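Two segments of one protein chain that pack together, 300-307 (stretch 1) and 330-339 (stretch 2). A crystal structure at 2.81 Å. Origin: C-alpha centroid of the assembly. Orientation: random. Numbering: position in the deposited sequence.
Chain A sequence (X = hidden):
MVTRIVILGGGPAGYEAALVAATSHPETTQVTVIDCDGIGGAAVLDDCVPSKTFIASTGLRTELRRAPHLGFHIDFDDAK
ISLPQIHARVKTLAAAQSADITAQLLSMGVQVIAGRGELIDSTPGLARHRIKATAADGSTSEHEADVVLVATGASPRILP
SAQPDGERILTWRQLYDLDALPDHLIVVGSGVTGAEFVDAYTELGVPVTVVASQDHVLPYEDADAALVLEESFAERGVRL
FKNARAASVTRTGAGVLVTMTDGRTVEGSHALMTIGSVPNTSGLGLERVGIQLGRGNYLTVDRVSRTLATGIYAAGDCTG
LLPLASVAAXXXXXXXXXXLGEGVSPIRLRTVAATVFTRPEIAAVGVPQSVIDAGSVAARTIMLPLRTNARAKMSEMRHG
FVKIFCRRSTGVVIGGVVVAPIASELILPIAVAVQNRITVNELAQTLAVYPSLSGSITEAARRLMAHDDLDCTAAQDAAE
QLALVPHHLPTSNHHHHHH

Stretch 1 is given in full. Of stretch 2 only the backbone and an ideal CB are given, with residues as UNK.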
# COMPACT_ATOMS: atom_id res chain seq x y z
N THR A 300 16.10 15.71 26.87
CA THR A 300 14.86 15.00 26.52
C THR A 300 14.18 15.60 25.30
O THR A 300 13.90 16.79 25.25
CB THR A 300 13.90 15.05 27.68
OG1 THR A 300 13.74 16.41 28.10
CG2 THR A 300 14.47 14.29 28.85
N VAL A 301 13.91 14.78 24.30
CA VAL A 301 13.28 15.28 23.10
C VAL A 301 12.02 14.52 22.71
O VAL A 301 11.63 13.48 23.27
CB VAL A 301 14.31 15.31 21.92
CG1 VAL A 301 14.07 14.18 20.95
CG2 VAL A 301 14.27 16.61 21.22
N ASP A 302 11.39 15.10 21.72
CA ASP A 302 10.14 14.63 21.11
C ASP A 302 10.33 13.43 20.23
O ASP A 302 11.42 12.86 20.12
CB ASP A 302 9.59 15.72 20.20
CG ASP A 302 8.30 16.16 20.63
OD1 ASP A 302 7.73 15.37 21.40
OD2 ASP A 302 7.86 17.25 20.22
N ARG A 303 9.25 13.12 19.54
CA ARG A 303 9.20 12.02 18.61
C ARG A 303 9.34 12.81 17.30
O ARG A 303 9.56 12.25 16.20
CB ARG A 303 7.83 11.35 18.72
CG ARG A 303 7.83 9.83 18.84
CD ARG A 303 6.37 9.39 18.61
NE ARG A 303 5.43 10.40 19.16
CZ ARG A 303 4.32 10.85 18.56
NH1 ARG A 303 3.96 10.40 17.36
NH2 ARG A 303 3.56 11.76 19.16
N VAL A 304 9.23 14.13 17.46
CA VAL A 304 9.34 15.07 16.36
C VAL A 304 10.59 15.96 16.57
O VAL A 304 10.80 17.00 15.95
CB VAL A 304 7.94 15.75 16.19
CG1 VAL A 304 7.99 17.19 15.68
CG2 VAL A 304 7.19 14.91 15.19
N SER A 305 11.47 15.45 17.44
CA SER A 305 12.76 16.07 17.79
C SER A 305 12.74 17.39 18.50
O SER A 305 13.77 18.08 18.55
CB SER A 305 13.64 16.20 16.55
OG SER A 305 13.90 14.92 15.98
N ARG A 306 11.62 17.79 19.09
CA ARG A 306 11.71 19.06 19.77
C ARG A 306 11.79 19.04 21.27
O ARG A 306 11.30 18.13 21.93
CB ARG A 306 10.64 20.02 19.29
CG ARG A 306 9.34 19.59 19.51
CD ARG A 306 8.39 20.26 18.61
NE ARG A 306 7.23 19.51 18.93
CZ ARG A 306 6.01 19.97 18.98
NH1 ARG A 306 5.78 21.26 18.70
NH2 ARG A 306 5.05 19.14 19.40
N THR A 307 12.51 20.03 21.76
CA THR A 307 12.69 20.18 23.18
C THR A 307 11.45 20.88 23.73
O THR A 307 10.52 21.25 23.01
CB THR A 307 13.91 21.04 23.51
OG1 THR A 307 13.69 22.36 23.03
CG2 THR A 307 15.14 20.50 22.82
N UNK A 330 18.26 10.71 11.40
CA UNK A 330 16.81 10.85 11.16
C UNK A 330 16.29 11.85 12.15
O UNK A 330 15.29 12.49 11.91
CB UNK A 330 16.07 9.52 11.29
N UNK A 331 16.97 12.01 13.28
CA UNK A 331 16.43 12.95 14.22
C UNK A 331 16.63 14.38 13.74
O UNK A 331 15.74 15.24 13.92
CB UNK A 331 17.07 12.75 15.59
N UNK A 332 17.78 14.64 13.12
CA UNK A 332 18.02 15.99 12.65
C UNK A 332 17.15 16.24 11.44
O UNK A 332 16.57 17.32 11.25
CB UNK A 332 19.50 16.21 12.32
N UNK A 333 17.07 15.21 10.61
CA UNK A 333 16.27 15.25 9.36
C UNK A 333 14.76 15.59 9.73
O UNK A 333 14.18 16.56 9.22
CB UNK A 333 16.37 13.91 8.63
N UNK A 334 14.17 14.82 10.65
CA UNK A 334 12.79 15.03 11.08
C UNK A 334 12.62 16.38 11.78
O UNK A 334 11.55 16.93 11.73
CB UNK A 334 12.35 13.90 12.01
N UNK A 335 13.66 16.94 12.40
CA UNK A 335 13.55 18.27 13.05
C UNK A 335 13.59 19.36 12.00
O UNK A 335 13.11 20.46 12.22
CB UNK A 335 14.67 18.48 14.07
N UNK A 336 14.17 19.09 10.84
CA UNK A 336 14.14 20.11 9.85
C UNK A 336 12.81 20.03 9.20
O UNK A 336 12.22 21.06 8.89
CB UNK A 336 15.28 19.98 8.84
N UNK A 337 12.30 18.81 9.01
CA UNK A 337 11.00 18.65 8.36
C UNK A 337 9.87 19.30 9.18
O UNK A 337 8.95 19.95 8.64
CB UNK A 337 10.70 17.16 8.15
N UNK A 338 9.93 19.14 10.50
CA UNK A 338 8.89 19.73 11.31
C UNK A 338 9.02 21.25 11.32
O UNK A 338 8.03 21.96 11.20
CB UNK A 338 8.94 19.17 12.73
N UNK A 339 10.23 21.78 11.46
CA UNK A 339 10.38 23.25 11.45
C UNK A 339 10.13 23.92 10.11
O UNK A 339 9.78 25.06 10.08
CB UNK A 339 11.79 23.62 11.91

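Stretch 2 is helical throughout, and stretch 1 crosses it as an irregular loop whose closest CA approach is 5.3 Å, from Ser-305 CA to the CA of position 335. That register makes 331, 334, 335 and 338 the positions to examine.

At 330 the CB points sideways and has nothing of stretch 1 within 5.5 Å, so the contact leaves the choice wide. The deposited residue is Met-330, which makes no contact here.

At 331 the CB also points sideways, 3.9 Å from Ser-305 OG. The backbone O of this position lies 2.8 Å from Ser-305 OG, a bond any residue could accept because it needs no side chain. A chain of moderate length could run along the loop toward Val-301; an aliphatic, Met, Gln or Glu would all be plausible. It is Gln-331, with chi1 m and chi2 t, and its end comes nearer than its CB: NE2 packs 3.6 Å from Val-301 CG1, while OE1 is hydrogen-bonded elsewhere in the structure. Ser-305 OG donates to Gln-331 O, which also accepts the helical bond from the backbone N of 335 at 3.1 Å.

Positions 332 and 333 point away, with no atom of stretch 1 within 5.5 Å of either ideal CB. Helical phi/psi values at both (-73/-40 and -58/-53) demand nothing special, so small or long, polar or apolar residues would fit equally. They are Gly-332, which has no side chain, and Arg-333, whose side chain comes no nearer than the 7.8 Å from its CB to Ser-305 OG.

At 334 the CB points toward stretch 1, 4.4 Å from Ser-305 OG and 5.2 Å from Val-304 O. This spacing leaves room for a medium aliphatic such as Val, Leu or Ile. Ile-334 occupies it with chi1 m; its CG2 lies 4.3 Å from Val-304 CA and 4.3 Å from Arg-303 O, a loose packing against the loop backbone.

Position 335 is tighter. Its ideal CB lies 3.5 Å from Ser-305 CB and 4.6 Å from Val-304 O, which favours a small residue: Ala, Gly or perhaps Ser. Ala-335 is found, its CB 3.6 Å from Ser-305 CB, so the methyl itself makes the contact.

Positions 336 and 337 are out of reach, and stretch 1 does not discriminate among candidates. Met-336 and Tyr-337 are deposited.

At 338 the CB points toward stretch 1, 3.7 Å from Val-304 CG1, and the Arg-306 guanidinium lies beyond. A flat side chain could use both the methyl and the cation, so His, Phe or Tyr would suit, as might an aliphatic or an acid. His-338, chi1 t, sets its ring face against Val-304 CG1: the methyl carbon is 3.5 Å from the ring centroid, 27° off the normal, a CH-pi contact, and reaches CD2 at 3.2 Å. Further out, Arg-306 NH1 is 3.9 Å from His-338 CE1, with NE2 over one face of the guanidinium.

Position 339 is out of reach and unconstrained by the loop; it is Ala-339.

Stretch 2, residues 330-339: MQGRIAMYHA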
# COMPACT_ATOMS: atom_id res chain seq x y z
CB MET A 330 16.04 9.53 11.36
CG MET A 330 14.73 9.48 10.58
SD MET A 330 15.00 9.73 8.79
CE MET A 330 13.28 10.32 8.34
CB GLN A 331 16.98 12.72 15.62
CG GLN A 331 16.27 11.66 16.38
CD GLN A 331 16.63 11.68 17.82
OE1 GLN A 331 17.81 11.51 18.20
NE2 GLN A 331 15.63 11.90 18.66
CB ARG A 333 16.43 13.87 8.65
CG ARG A 333 16.51 13.85 7.11
CD ARG A 333 17.77 13.08 6.53
NE ARG A 333 17.90 11.70 7.00
CZ ARG A 333 18.98 10.94 6.84
NH1 ARG A 333 20.04 11.41 6.21
NH2 ARG A 333 19.03 9.73 7.38
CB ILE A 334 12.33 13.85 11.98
CG1 ILE A 334 12.21 12.61 11.15
CG2 ILE A 334 11.01 14.06 12.56
CD1 ILE A 334 12.44 11.43 11.94
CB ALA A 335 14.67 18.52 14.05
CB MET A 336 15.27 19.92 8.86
CG MET A 336 16.63 20.19 9.50
SD MET A 336 16.72 21.87 10.13
CE MET A 336 16.33 21.71 11.91
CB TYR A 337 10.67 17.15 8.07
CG TYR A 337 11.58 16.40 7.07
CD1 TYR A 337 12.15 17.05 5.97
CD2 TYR A 337 11.92 15.03 7.27
CE1 TYR A 337 13.03 16.38 5.13
CE2 TYR A 337 12.81 14.36 6.43
CZ TYR A 337 13.36 15.05 5.37
OH TYR A 337 14.28 14.43 4.52
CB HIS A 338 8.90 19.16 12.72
CG HIS A 338 7.74 19.63 13.54
ND1 HIS A 338 7.80 20.76 14.33
CD2 HIS A 338 6.46 19.19 13.63
CE1 HIS A 338 6.61 21.00 14.86
NE2 HIS A 338 5.78 20.06 14.45
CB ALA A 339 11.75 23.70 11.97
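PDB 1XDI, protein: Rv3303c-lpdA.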